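Local coordinates for sweet protein mabinlin-2 chain B (Capparis masaikai, PDB 2DS2) that serves as a heat-stable 2S seed storage albumin, of which this chain is one piece, and induces a sweet taste, at residues N12-V17 / C23-Q28. Numbering follows the deposited sequence.
Sequences NQLRQV and CPVLRQ
Val-17 and Val-25 mark the nearest backbone approach, their CA atoms 8.4 Å apart, where the C-terminal part of helix 6-14 and the turn after it come up against the early part of helix 22-36. No hydrogen bond joins the two segments; aliphatic side chains alone bridge them. Leu-14 has the largest share of the contact. Its chi1 of -154° swings CG to the side opposite the backbone N, and methyl CD1 then comes up against two neighbours on the facing helix, 3.9 Å from Val-25 CG2 and 3.8 Å from Leu-26 CG. The two leucine side chains meet nearly at a right angle, and the other branch of Leu-14, CD2, lies 3.9 Å from Leu-26 CD1. From the turn, Val-17 CG2 adds a looser touch on Val-25 CG2 at 4.4 Å. Leu-55 of helix 42-58 packs against both leucines. An alanine in place of Leu-26 would probably leave Leu-14 CD2 without its mate across the contact and CD1 with Val-25 alone, opening a gap beside Leu-55. Cys-23, on helix 22-36, is tied to Cys-67 by a disulfide. This buried leucine-valine cluster between helices 6-14 and 22-36 is characteristic of the disulfide-braced, all-helical 2S albumin fold of the prolamin clan.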
loop_
_atom_site.group_PDB
_atom_site.type_symbol
_atom_site.label_atom_id
_atom_site.label_comp_id
_atom_site.label_asym_id
_atom_site.label_seq_id
_atom_site.Cartn_x
_atom_site.Cartn_y
_atom_site.Cartn_z
ATOM N N ASN B 12 -7.809 -5.837 5.948
ATOM C CA ASN B 12 -7.919 -6.237 7.347
ATOM C C ASN B 12 -6.762 -5.671 8.160
ATOM O O ASN B 12 -6.957 -5.204 9.279
ATOM C CB ASN B 12 -7.928 -7.760 7.498
ATOM C CG ASN B 12 -9.249 -8.381 7.093
ATOM O OD1 ASN B 12 -10.309 -7.786 7.272
ATOM N ND2 ASN B 12 -9.192 -9.598 6.563
ATOM N N GLN B 13 -5.562 -5.714 7.584
ATOM C CA GLN B 13 -4.370 -5.210 8.252
ATOM C C GLN B 13 -4.397 -3.692 8.348
ATOM O O GLN B 13 -4.090 -3.122 9.392
ATOM C CB GLN B 13 -3.113 -5.640 7.493
ATOM C CG GLN B 13 -2.888 -7.131 7.471
ATOM C CD GLN B 13 -1.617 -7.506 6.742
ATOM O OE1 GLN B 13 -1.468 -7.232 5.553
ATOM N NE2 GLN B 13 -0.692 -8.134 7.455
ATOM N N LEU B 14 -4.761 -3.043 7.245
ATOM C CA LEU B 14 -4.813 -1.592 7.191
ATOM C C LEU B 14 -5.787 -1.037 8.232
ATOM O O LEU B 14 -5.600 0.072 8.737
ATOM C CB LEU B 14 -5.216 -1.142 5.780
ATOM C CG LEU B 14 -4.759 0.241 5.309
ATOM C CD1 LEU B 14 -3.238 0.328 5.384
ATOM C CD2 LEU B 14 -5.232 0.477 3.879
ATOM N N ARG B 15 -6.817 -1.808 8.567
ATOM C CA ARG B 15 -7.790 -1.348 9.555
ATOM C C ARG B 15 -7.291 -1.456 10.989
ATOM O O ARG B 15 -7.903 -0.904 11.903
ATOM C CB ARG B 15 -9.111 -2.115 9.413
ATOM C CG ARG B 15 -9.841 -1.826 8.124
ATOM C CD ARG B 15 -11.223 -2.465 8.083
ATOM N NE ARG B 15 -11.831 -2.306 6.765
ATOM C CZ ARG B 15 -11.925 -3.271 5.856
ATOM N NH1 ARG B 15 -11.457 -4.486 6.115
ATOM N NH2 ARG B 15 -12.469 -3.016 4.674
ATOM N N GLN B 16 -6.176 -2.152 11.190
ATOM C CA GLN B 16 -5.620 -2.306 12.529
ATOM C C GLN B 16 -4.570 -1.257 12.877
ATOM O O GLN B 16 -4.216 -1.095 14.043
ATOM C CB GLN B 16 -5.005 -3.691 12.695
ATOM C CG GLN B 16 -5.971 -4.829 12.455
ATOM C CD GLN B 16 -5.332 -6.165 12.740
ATOM O OE1 GLN B 16 -4.922 -6.437 13.867
ATOM N NE2 GLN B 16 -5.233 -7.002 11.721
ATOM N N VAL B 17 -4.064 -0.550 11.873
ATOM C CA VAL B 17 -3.061 0.478 12.126
ATOM C C VAL B 17 -3.747 1.784 12.521
ATOM O O VAL B 17 -4.885 2.039 12.127
ATOM C CB VAL B 17 -2.179 0.744 10.878
ATOM C CG1 VAL B 17 -1.508 -0.543 10.425
ATOM C CG2 VAL B 17 -3.017 1.334 9.767
ATOM N N CYS B 23 -1.516 6.323 5.825
ATOM C CA CYS B 23 -0.736 6.684 4.651
ATOM C C CYS B 23 0.742 6.359 4.819
ATOM O O CYS B 23 1.366 5.832 3.901
ATOM C CB CYS B 23 -0.947 8.153 4.289
ATOM S SG CYS B 23 -2.597 8.449 3.567
ATOM N N PRO B 24 1.325 6.658 5.991
ATOM C CA PRO B 24 2.743 6.325 6.134
ATOM C C PRO B 24 3.061 4.830 5.952
ATOM O O PRO B 24 4.100 4.492 5.384
ATOM C CB PRO B 24 3.103 6.859 7.525
ATOM C CG PRO B 24 1.786 7.151 8.190
ATOM C CD PRO B 24 0.883 7.555 7.071
ATOM N N VAL B 25 2.186 3.936 6.409
ATOM C CA VAL B 25 2.476 2.512 6.216
ATOM C C VAL B 25 2.258 2.108 4.762
ATOM O O VAL B 25 2.936 1.211 4.262
ATOM C CB VAL B 25 1.639 1.579 7.135
ATOM C CG1 VAL B 25 1.863 1.952 8.595
ATOM C CG2 VAL B 25 0.165 1.626 6.754
ATOM N N LEU B 26 1.322 2.765 4.080
ATOM C CA LEU B 26 1.081 2.453 2.674
ATOM C C LEU B 26 2.252 2.948 1.835
ATOM O O LEU B 26 2.611 2.338 0.825
ATOM C CB LEU B 26 -0.235 3.087 2.193
ATOM C CG LEU B 26 -1.485 2.300 2.609
ATOM C CD1 LEU B 26 -2.763 3.070 2.247
ATOM C CD2 LEU B 26 -1.471 0.958 1.898
ATOM N N ARG B 27 2.848 4.064 2.242
ATOM C CA ARG B 27 4.002 4.580 1.520
ATOM C C ARG B 27 5.116 3.531 1.638
ATOM O O ARG B 27 5.813 3.236 0.667
ATOM C CB ARG B 27 4.470 5.894 2.143
ATOM C CG ARG B 27 5.619 6.567 1.409
ATOM C CD ARG B 27 5.178 7.058 0.042
ATOM N NE ARG B 27 6.140 7.987 -0.542
ATOM C CZ ARG B 27 7.406 7.684 -0.808
ATOM N NH1 ARG B 27 7.870 6.472 -0.541
ATOM N NH2 ARG B 27 8.209 8.595 -1.340
ATOM N N GLN B 28 5.262 2.967 2.836
ATOM C CA GLN B 28 6.293 1.962 3.078
ATOM C C GLN B 28 6.006 0.670 2.329
ATOM O O GLN B 28 6.930 -0.013 1.878
ATOM C CB GLN B 28 6.424 1.680 4.578
ATOM C CG GLN B 28 6.931 2.878 5.369
ATOM C CD GLN B 28 8.326 3.310 4.949
ATOM O OE1 GLN B 28 8.698 4.477 5.096
ATOM N NE2 GLN B 28 9.111 2.368 4.435
#